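Local coordinates for protein catalase (Exiguobacterium oxidotolerans, PDB 2J2M) that breaks down hydrogen peroxide to water and oxygen at a haem iron, which its substrates reach through a main channel, at residues P51-H56 and E311-N316; K67-M72 and F291-T296; K214-P219 and F261-D266. One frame throughout, in Å; residues are numbered along the deposited sequence.

Interaction 1: residues P51-H56 and E311-N316; sequences PERVVH and ESVGFN. With HEM (protoporphyrin IX containing Fe), chain E.
Arg53 reaches from the loop 51-56 toward the start of the loop that follows helix 307-311, and its guanidinium joins Glu311 to the haem. NE gives a nearly straight hydrogen bond (172°) to O1A of a haem propionate, 2.8 Å away. At the other end NH1 donates to the backbone O of Glu311 over 3.1 Å, a more bent bond at 139°, and forms a salt bridge of the same length to Glu311 OE2. The Arg53 chain is extended from CG to NE, whereas that of Glu311 bends at chi2, which folds its carboxylate back to NH1; the two planar groups stand 84° apart. Val313 CG1 lies at the guanidinium edge, 3.6 Å from Arg53 NH2.

Beside this tight grip of direct bonds lies a looser, watered side toward Pro51. One water bridges Pro51 O and Glu311 OE2, and a second accepts from Arg53 N and NH1 while donating to OE2, at 2.5 Å. Direct contacts between the segments thin out here, Glu311 OE2 coming no nearer than 4.1 Å to Glu52 CA.

Arg53, Val54, Val55, His56 and Phe315 belong to the haem pocket, where the His56 ring lies on the haem face, C2A over its centre, like the distal histidine of catalases. Arg346 also binds Glu311 O and the haem, and the two positive charges would probably favour an ionised propionate.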
# COMPACT_ATOMS: atom_id res chain seq x y z
N PRO A 51 2.29 8.63 -3.86
CA PRO A 51 2.58 8.79 -5.29
C PRO A 51 2.05 10.12 -5.84
O PRO A 51 0.96 10.53 -5.48
CB PRO A 51 1.80 7.64 -5.94
CG PRO A 51 1.56 6.64 -4.83
CD PRO A 51 1.45 7.44 -3.58
N GLU A 52 2.81 10.77 -6.72
CA GLU A 52 2.33 11.93 -7.45
C GLU A 52 1.36 11.42 -8.55
O GLU A 52 1.30 10.22 -8.82
CB GLU A 52 3.50 12.76 -8.02
CG GLU A 52 4.31 12.09 -9.18
CD GLU A 52 5.33 13.04 -9.88
OE1 GLU A 52 5.88 13.95 -9.22
OE2 GLU A 52 5.59 12.84 -11.11
N ARG A 53 0.58 12.33 -9.13
CA ARG A 53 -0.32 12.00 -10.21
C ARG A 53 0.49 11.42 -11.37
O ARG A 53 1.59 11.91 -11.68
CB ARG A 53 -1.08 13.26 -10.67
CG ARG A 53 -2.30 13.67 -9.79
CD ARG A 53 -2.55 15.19 -9.88
NE ARG A 53 -3.65 15.69 -9.03
CZ ARG A 53 -3.56 15.83 -7.72
NH1 ARG A 53 -2.43 15.51 -7.08
NH2 ARG A 53 -4.60 16.28 -7.04
N VAL A 54 -0.05 10.39 -12.02
CA VAL A 54 0.65 9.76 -13.15
C VAL A 54 0.97 10.81 -14.22
O VAL A 54 2.10 10.83 -14.78
CB VAL A 54 -0.13 8.52 -13.73
CG1 VAL A 54 -1.52 8.88 -14.11
CG2 VAL A 54 0.56 7.91 -14.94
N VAL A 55 -0.01 11.69 -14.48
CA VAL A 55 0.23 12.90 -15.29
C VAL A 55 -0.39 14.06 -14.53
O VAL A 55 -1.21 13.85 -13.64
CB VAL A 55 -0.32 12.83 -16.75
CG1 VAL A 55 0.50 11.88 -17.60
CG2 VAL A 55 -1.83 12.49 -16.80
N HIS A 56 -0.01 15.28 -14.88
CA HIS A 56 -0.53 16.48 -14.24
C HIS A 56 -0.15 16.58 -12.78
O HIS A 56 -0.93 17.10 -11.98
CB HIS A 56 -2.06 16.57 -14.33
CG HIS A 56 -2.58 16.81 -15.71
ND1 HIS A 56 -2.97 18.06 -16.15
CD2 HIS A 56 -2.84 15.96 -16.73
CE1 HIS A 56 -3.43 17.97 -17.39
NE2 HIS A 56 -3.38 16.70 -17.76
N GLU A 311 -3.17 18.25 -3.12
CA GLU A 311 -2.52 17.00 -3.49
C GLU A 311 -3.49 15.83 -3.39
O GLU A 311 -3.44 14.92 -4.20
CB GLU A 311 -1.22 16.74 -2.69
CG GLU A 311 -0.41 15.51 -3.19
CD GLU A 311 0.09 15.70 -4.63
OE1 GLU A 311 0.40 16.86 -4.97
OE2 GLU A 311 0.13 14.73 -5.44
N SER A 312 -4.41 15.90 -2.43
CA SER A 312 -5.31 14.78 -2.12
C SER A 312 -6.64 14.74 -2.89
O SER A 312 -7.32 13.70 -2.90
CB SER A 312 -5.54 14.70 -0.60
OG SER A 312 -4.41 14.14 0.08
N VAL A 313 -7.05 15.85 -3.51
CA VAL A 313 -8.22 15.82 -4.36
C VAL A 313 -8.07 14.84 -5.53
O VAL A 313 -6.98 14.69 -6.10
CB VAL A 313 -8.63 17.25 -4.90
CG1 VAL A 313 -7.62 17.82 -5.93
CG2 VAL A 313 -10.08 17.25 -5.44
N GLY A 314 -9.16 14.17 -5.87
CA GLY A 314 -9.26 13.45 -7.12
C GLY A 314 -10.47 13.89 -7.91
O GLY A 314 -11.54 14.09 -7.35
N PHE A 315 -10.29 14.06 -9.23
CA PHE A 315 -11.40 14.37 -10.12
C PHE A 315 -11.56 13.29 -11.20
O PHE A 315 -10.61 12.59 -11.54
CB PHE A 315 -11.18 15.69 -10.86
CG PHE A 315 -10.75 16.85 -10.02
CD1 PHE A 315 -11.68 17.78 -9.56
CD2 PHE A 315 -9.39 17.08 -9.79
CE1 PHE A 315 -11.25 18.90 -8.84
CE2 PHE A 315 -8.97 18.19 -9.08
CZ PHE A 315 -9.90 19.11 -8.60
N ASN A 316 -12.76 13.19 -11.75
CA ASN A 316 -13.07 12.24 -12.82
C ASN A 316 -14.15 12.85 -13.70
O ASN A 316 -15.20 13.22 -13.18
CB ASN A 316 -13.52 10.87 -12.25
CG ASN A 316 -13.80 9.83 -13.34
OD1 ASN A 316 -13.91 10.16 -14.51
ND2 ASN A 316 -13.92 8.57 -12.96
CHA HEM E . -4.99 13.66 -14.89
CHB HEM E . -6.94 16.32 -18.50
CHC HEM E . -6.94 12.39 -21.31
CHD HEM E . -5.67 9.64 -17.56
C1A HEM E . -5.56 14.72 -15.60
C2A HEM E . -5.83 16.07 -15.11
C3A HEM E . -6.37 16.80 -16.11
C4A HEM E . -6.45 15.95 -17.27
CMA HEM E . -6.82 18.28 -16.09
CAA HEM E . -5.51 16.55 -13.66
CBA HEM E . -6.69 16.39 -12.70
CGA HEM E . -6.24 16.95 -11.37
O1A HEM E . -6.08 16.17 -10.39
O2A HEM E . -6.02 18.19 -11.30
C1B HEM E . -7.17 15.48 -19.56
C2B HEM E . -7.93 15.79 -20.76
C3B HEM E . -7.91 14.70 -21.52
C4B HEM E . -7.16 13.67 -20.83
CMB HEM E . -8.66 17.13 -21.08
CAB HEM E . -8.60 14.49 -22.88
CBB HEM E . -8.60 15.43 -23.82
C1C HEM E . -6.70 11.28 -20.55
C2C HEM E . -6.85 9.89 -20.95
C3C HEM E . -6.50 9.15 -19.88
C4C HEM E . -6.11 10.03 -18.80
CMC HEM E . -7.36 9.38 -22.33
CAC HEM E . -6.46 7.60 -19.78
CBC HEM E . -7.57 6.88 -19.63
C1D HEM E . -5.33 10.43 -16.49
C2D HEM E . -4.86 9.94 -15.21
C3D HEM E . -4.66 11.20 -14.37
C4D HEM E . -5.03 12.32 -15.23
CMD HEM E . -4.67 8.45 -14.78
CAD HEM E . -4.19 11.28 -12.90
CBD HEM E . -5.42 11.57 -12.04
CGD HEM E . -5.15 11.36 -10.56
O1D HEM E . -4.08 10.79 -10.15
O2D HEM E . -6.04 11.74 -9.78
NA HEM E . -5.96 14.70 -16.92
NB HEM E . -6.71 14.18 -19.64
NC HEM E . -6.25 11.32 -19.24
ND HEM E . -5.42 11.81 -16.45
FE HEM E . -6.36 12.95 -17.95
O HOH W 1 -0.87 12.47 -4.72
O HOH W 2 0.24 15.03 -7.90

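Interaction 2: residues K67-M72 and F291-T296; sequences KVKNSM and FQHVGT
A classic beta bulge at Val294 and Gly295, both facing Leu260 of strand 257-265, marks the place where strand 59-68 runs out beside strand 292-302 in the antiparallel sheet of the catalase fold. Before the bulge is reached, Lys67 and Thr296 form a hydrogen-bonded pair: Lys67 N donates to Thr296 O and Thr296 N to Lys67 O, each over 3.0 Å. Val68 and Gly295 follow as a non-hydrogen-bonded pair with CA atoms 4.3 Å apart. The closeness depends on the missing side chain, because a CB on Gly295 would run into Lys67 O, which already meets Gly295 CA in a CA-H...O contact.

Past this pair the first segment leaves the strand, and Val294 O holds the turning chain with two bonds. Lys69 N lies in the carbonyl plane on a lone pair at 2.8 Å, while Asn70 N approaches from above that plane at 3.1 Å, with an almost straight N-H...O angle of 170°.

Side chains of both segments add to these bonds. Lys69 has CG anti to its backbone N (chi1 -174°), and its bent chain passes obliquely across the CE1 and ND1 corner of the His293 imidazole, with CG in the ring plane at its edge. His293 NE2 is turned to Asp259, and Gly295 N lies over the centre of one ring face. The buried Met72, bent at chi2 and chi3, crosses Val294 at about a right angle. Its SD touches Val294 CG2 at 3.9 Å, and its methyl CE stops 3.6 Å from the backbone O of His293.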
# COMPACT_ATOMS: atom_id res chain seq x y z
N LYS A 67 -21.50 30.48 -9.81
CA LYS A 67 -22.79 31.18 -9.78
C LYS A 67 -23.50 31.11 -11.12
O LYS A 67 -23.01 31.61 -12.14
CB LYS A 67 -22.62 32.62 -9.30
CG LYS A 67 -23.83 33.54 -9.53
CD LYS A 67 -24.87 33.39 -8.45
CE LYS A 67 -25.47 34.75 -8.07
NZ LYS A 67 -26.34 34.56 -6.86
N VAL A 68 -24.66 30.45 -11.11
CA VAL A 68 -25.42 30.31 -12.34
C VAL A 68 -26.16 31.60 -12.71
O VAL A 68 -26.85 32.22 -11.87
CB VAL A 68 -26.22 28.94 -12.50
CG1 VAL A 68 -26.09 28.00 -11.28
CG2 VAL A 68 -27.68 29.14 -13.03
N LYS A 69 -25.94 32.02 -13.95
CA LYS A 69 -26.55 33.23 -14.48
C LYS A 69 -27.80 32.90 -15.31
O LYS A 69 -28.82 33.54 -15.14
CB LYS A 69 -25.51 34.03 -15.28
CG LYS A 69 -26.01 35.41 -15.77
CD LYS A 69 -24.95 36.49 -15.57
CE LYS A 69 -24.69 37.31 -16.84
NZ LYS A 69 -23.26 37.82 -16.87
N ASN A 70 -27.70 31.90 -16.18
CA ASN A 70 -28.78 31.46 -17.04
C ASN A 70 -29.16 30.02 -16.75
O ASN A 70 -28.33 29.11 -16.83
CB ASN A 70 -28.40 31.56 -18.52
CG ASN A 70 -28.01 32.98 -18.94
OD1 ASN A 70 -26.85 33.24 -19.22
ND2 ASN A 70 -28.98 33.89 -18.97
N SER A 71 -30.44 29.84 -16.42
CA SER A 71 -31.08 28.53 -16.36
C SER A 71 -30.78 27.69 -17.59
O SER A 71 -30.71 28.21 -18.71
CB SER A 71 -32.58 28.71 -16.27
OG SER A 71 -33.15 27.48 -15.91
N MET A 72 -30.57 26.40 -17.36
CA MET A 72 -30.18 25.45 -18.41
C MET A 72 -31.20 24.32 -18.49
O MET A 72 -30.95 23.26 -19.10
CB MET A 72 -28.76 24.89 -18.14
CG MET A 72 -27.61 25.88 -18.33
SD MET A 72 -27.37 26.32 -20.08
CE MET A 72 -27.77 28.07 -20.04
N PHE A 291 -21.47 29.75 -28.40
CA PHE A 291 -21.32 29.61 -26.95
C PHE A 291 -22.58 30.19 -26.30
O PHE A 291 -23.09 31.23 -26.72
CB PHE A 291 -20.09 30.42 -26.45
CG PHE A 291 -18.72 29.84 -26.83
CD1 PHE A 291 -18.57 28.86 -27.83
CD2 PHE A 291 -17.57 30.34 -26.21
CE1 PHE A 291 -17.28 28.37 -28.19
CE2 PHE A 291 -16.29 29.86 -26.57
CZ PHE A 291 -16.15 28.87 -27.56
N GLN A 292 -23.12 29.53 -25.30
CA GLN A 292 -24.25 30.10 -24.57
C GLN A 292 -23.84 30.21 -23.11
O GLN A 292 -23.46 29.21 -22.50
CB GLN A 292 -25.51 29.24 -24.72
CG GLN A 292 -25.89 28.92 -26.16
CD GLN A 292 -27.19 28.17 -26.25
OE1 GLN A 292 -28.19 28.58 -25.65
NE2 GLN A 292 -27.18 27.06 -26.96
N HIS A 293 -23.93 31.42 -22.57
CA HIS A 293 -23.49 31.72 -21.21
C HIS A 293 -24.25 30.91 -20.18
O HIS A 293 -25.47 30.81 -20.25
CB HIS A 293 -23.66 33.21 -20.92
CG HIS A 293 -22.91 33.68 -19.71
ND1 HIS A 293 -23.53 34.20 -18.60
CD2 HIS A 293 -21.58 33.67 -19.42
CE1 HIS A 293 -22.63 34.52 -17.70
NE2 HIS A 293 -21.44 34.21 -18.17
N VAL A 294 -23.53 30.31 -19.24
CA VAL A 294 -24.13 29.54 -18.14
C VAL A 294 -23.99 30.31 -16.80
O VAL A 294 -24.96 30.50 -16.05
CB VAL A 294 -23.45 28.13 -17.98
CG1 VAL A 294 -23.94 27.42 -16.71
CG2 VAL A 294 -23.67 27.27 -19.21
N GLY A 295 -22.77 30.74 -16.51
CA GLY A 295 -22.47 31.35 -15.24
C GLY A 295 -21.01 31.71 -15.15
O GLY A 295 -20.31 31.78 -16.17
N THR A 296 -20.57 31.96 -13.92
CA THR A 296 -19.22 32.42 -13.63
C THR A 296 -18.62 31.85 -12.33
O THR A 296 -19.28 31.78 -11.28
CB THR A 296 -19.06 33.99 -13.82
OG1 THR A 296 -18.43 34.60 -12.67
CG2 THR A 296 -20.38 34.65 -14.12

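Interaction 3: residues K214-P219 and F261-D266; sequences KLRWVP and FVQVLD
Strands 214-219 and 261-265, neighbours in the antiparallel sheet of the catalase fold, run at 155° to each other, their axes 4.8 Å apart at closest approach, with Lys214-Gln263 and Arg216-Phe261 as hydrogen-bonded pairs around the non-hydrogen-bonded pair Leu215-Val262. Reciprocal backbone bonds tie each outer pair, as in Phe261 N to Arg216 O at 2.8 Å.

Leu215 and Val262 share one face of the sheet, where CD1 of Leu215 meets CG2 of Val262 at 3.9 Å. The other face carries Lys214, Arg216, Phe261 and Gln263. There the Arg216 chain bends at chi2 and chi3, while Gln263 is extended beyond CG, and their ends meet: Arg216 NH1 donates to Gln263 OE1 over 2.6 Å at 165°. The oxygen lies exactly in the guanidinium plane, at its edge, although the guanidinium and amide planes are turned 45° apart. Farther along, Val218 CG2 packs 3.6 Å from Phe261 CE2, and the Phe261 ring makes an edge-to-face contact with His293.

Arg216 NH2 also forms a salt bridge to Asp283, and Gln263 NE2 donates to the backbone O atoms of Trp284 and Ile289. An alanine in place of Arg216 would probably leave Gln263 OE1 and the Asp283 carboxylate without this partner. The interstrand bond thus belongs to a polar network in which the guanidinium probably balances the charge of Asp283 and the Gln263 amide joins the strand to the backbone of the loop before strand 292-302.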
# COMPACT_ATOMS: atom_id res chain seq x y z
N LYS A 214 -20.54 20.74 -25.36
CA LYS A 214 -19.14 21.05 -25.08
C LYS A 214 -19.17 22.18 -24.03
O LYS A 214 -20.13 23.00 -24.00
CB LYS A 214 -18.46 21.53 -26.37
CG LYS A 214 -17.11 20.89 -26.74
CD LYS A 214 -17.29 19.49 -27.25
CE LYS A 214 -16.64 19.23 -28.59
NZ LYS A 214 -15.15 19.24 -28.74
N LEU A 215 -18.14 22.21 -23.18
CA LEU A 215 -18.05 23.19 -22.12
C LEU A 215 -16.84 24.07 -22.32
O LEU A 215 -15.80 23.59 -22.75
CB LEU A 215 -17.99 22.51 -20.76
CG LEU A 215 -19.21 22.46 -19.82
CD1 LEU A 215 -20.50 23.13 -20.32
CD2 LEU A 215 -19.46 21.02 -19.32
N ARG A 216 -16.97 25.33 -21.94
CA ARG A 216 -16.06 26.39 -22.33
C ARG A 216 -15.84 27.38 -21.17
O ARG A 216 -16.80 28.00 -20.69
CB ARG A 216 -16.68 27.14 -23.53
CG ARG A 216 -15.93 27.03 -24.86
CD ARG A 216 -16.03 25.70 -25.62
NE ARG A 216 -14.72 25.58 -26.23
CZ ARG A 216 -14.41 25.27 -27.49
NH1 ARG A 216 -15.32 24.90 -28.37
NH2 ARG A 216 -13.14 25.27 -27.82
N TRP A 217 -14.61 27.52 -20.69
CA TRP A 217 -14.27 28.57 -19.71
C TRP A 217 -13.49 29.72 -20.35
O TRP A 217 -12.53 29.48 -21.08
CB TRP A 217 -13.45 28.02 -18.54
CG TRP A 217 -14.10 26.96 -17.71
CD1 TRP A 217 -13.95 25.60 -17.85
CD2 TRP A 217 -14.96 27.15 -16.57
NE1 TRP A 217 -14.66 24.95 -16.88
CE2 TRP A 217 -15.28 25.87 -16.08
CE3 TRP A 217 -15.47 28.27 -15.91
CZ2 TRP A 217 -16.11 25.67 -14.96
CZ3 TRP A 217 -16.30 28.08 -14.79
CH2 TRP A 217 -16.61 26.79 -14.33
N VAL A 218 -13.90 30.95 -20.05
CA VAL A 218 -13.33 32.16 -20.66
C VAL A 218 -12.86 33.06 -19.52
O VAL A 218 -13.67 33.46 -18.71
CB VAL A 218 -14.38 32.93 -21.58
CG1 VAL A 218 -13.76 34.21 -22.22
CG2 VAL A 218 -14.99 32.00 -22.70
N PRO A 219 -11.54 33.36 -19.44
CA PRO A 219 -11.05 34.07 -18.26
C PRO A 219 -11.33 35.56 -18.31
O PRO A 219 -11.13 36.19 -19.35
CB PRO A 219 -9.54 33.83 -18.31
CG PRO A 219 -9.23 33.70 -19.76
CD PRO A 219 -10.45 33.06 -20.39
N PHE A 261 -19.45 28.76 -20.64
CA PHE A 261 -20.34 28.72 -21.76
C PHE A 261 -20.54 27.25 -22.18
O PHE A 261 -19.73 26.36 -21.85
CB PHE A 261 -19.76 29.50 -22.95
CG PHE A 261 -19.63 30.99 -22.73
CD1 PHE A 261 -20.55 31.87 -23.29
CD2 PHE A 261 -18.54 31.52 -22.01
CE1 PHE A 261 -20.42 33.25 -23.12
CE2 PHE A 261 -18.40 32.90 -21.82
CZ PHE A 261 -19.34 33.77 -22.37
N VAL A 262 -21.63 27.03 -22.92
CA VAL A 262 -22.01 25.72 -23.34
C VAL A 262 -22.29 25.73 -24.84
O VAL A 262 -22.93 26.64 -25.34
CB VAL A 262 -23.24 25.18 -22.51
CG1 VAL A 262 -24.52 25.97 -22.78
CG2 VAL A 262 -23.48 23.69 -22.77
N GLN A 263 -21.76 24.74 -25.55
CA GLN A 263 -22.13 24.49 -26.94
C GLN A 263 -23.02 23.26 -27.04
O GLN A 263 -22.74 22.21 -26.45
CB GLN A 263 -20.88 24.31 -27.82
CG GLN A 263 -20.12 25.61 -28.06
CD GLN A 263 -18.80 25.34 -28.72
OE1 GLN A 263 -17.91 24.74 -28.12
NE2 GLN A 263 -18.65 25.76 -29.96
N VAL A 264 -24.10 23.42 -27.81
CA VAL A 264 -25.15 22.42 -27.92
C VAL A 264 -25.36 21.96 -29.37
O VAL A 264 -25.57 22.75 -30.29
CB VAL A 264 -26.48 22.95 -27.34
CG1 VAL A 264 -27.56 21.89 -27.41
CG2 VAL A 264 -26.29 23.40 -25.88
N LEU A 265 -25.28 20.64 -29.52
CA LEU A 265 -25.36 19.98 -30.80
C LEU A 265 -26.38 18.86 -30.67
O LEU A 265 -26.19 17.92 -29.89
CB LEU A 265 -24.00 19.38 -31.17
CG LEU A 265 -23.99 18.50 -32.43
CD1 LEU A 265 -24.28 19.30 -33.74
CD2 LEU A 265 -22.67 17.75 -32.53
N ASP A 266 -27.45 18.96 -31.45
CA ASP A 266 -28.51 17.97 -31.40
C ASP A 266 -28.01 16.64 -31.97
O ASP A 266 -27.32 16.62 -33.01
CB ASP A 266 -29.72 18.48 -32.15
CG ASP A 266 -30.88 17.57 -32.03
OD1 ASP A 266 -31.81 17.89 -31.23
OD2 ASP A 266 -30.88 16.51 -32.70

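From the N terminus, the chain first passes 51-56, whose partner 311-316 comes 255 residues later, so interaction 1 closes the widest loop. Within it, 67-72 pairs with 291-296 across 219 residues, and within that again 214-219 meets 261-266 after only 42; the three contacts are thus nested and none cross. Interactions 2 and 3 belong to one antiparallel sheet, linking strands 59-68, 292-302, 257-265 and 210-219 in that order, and they touch directly, through Gln292 O and Val262 N and through the packing of Phe291 on Arg216 and Gln263. Interaction 1 stands apart, about 25 Å from interaction 3 between centres, and joins loops at the haem propionates.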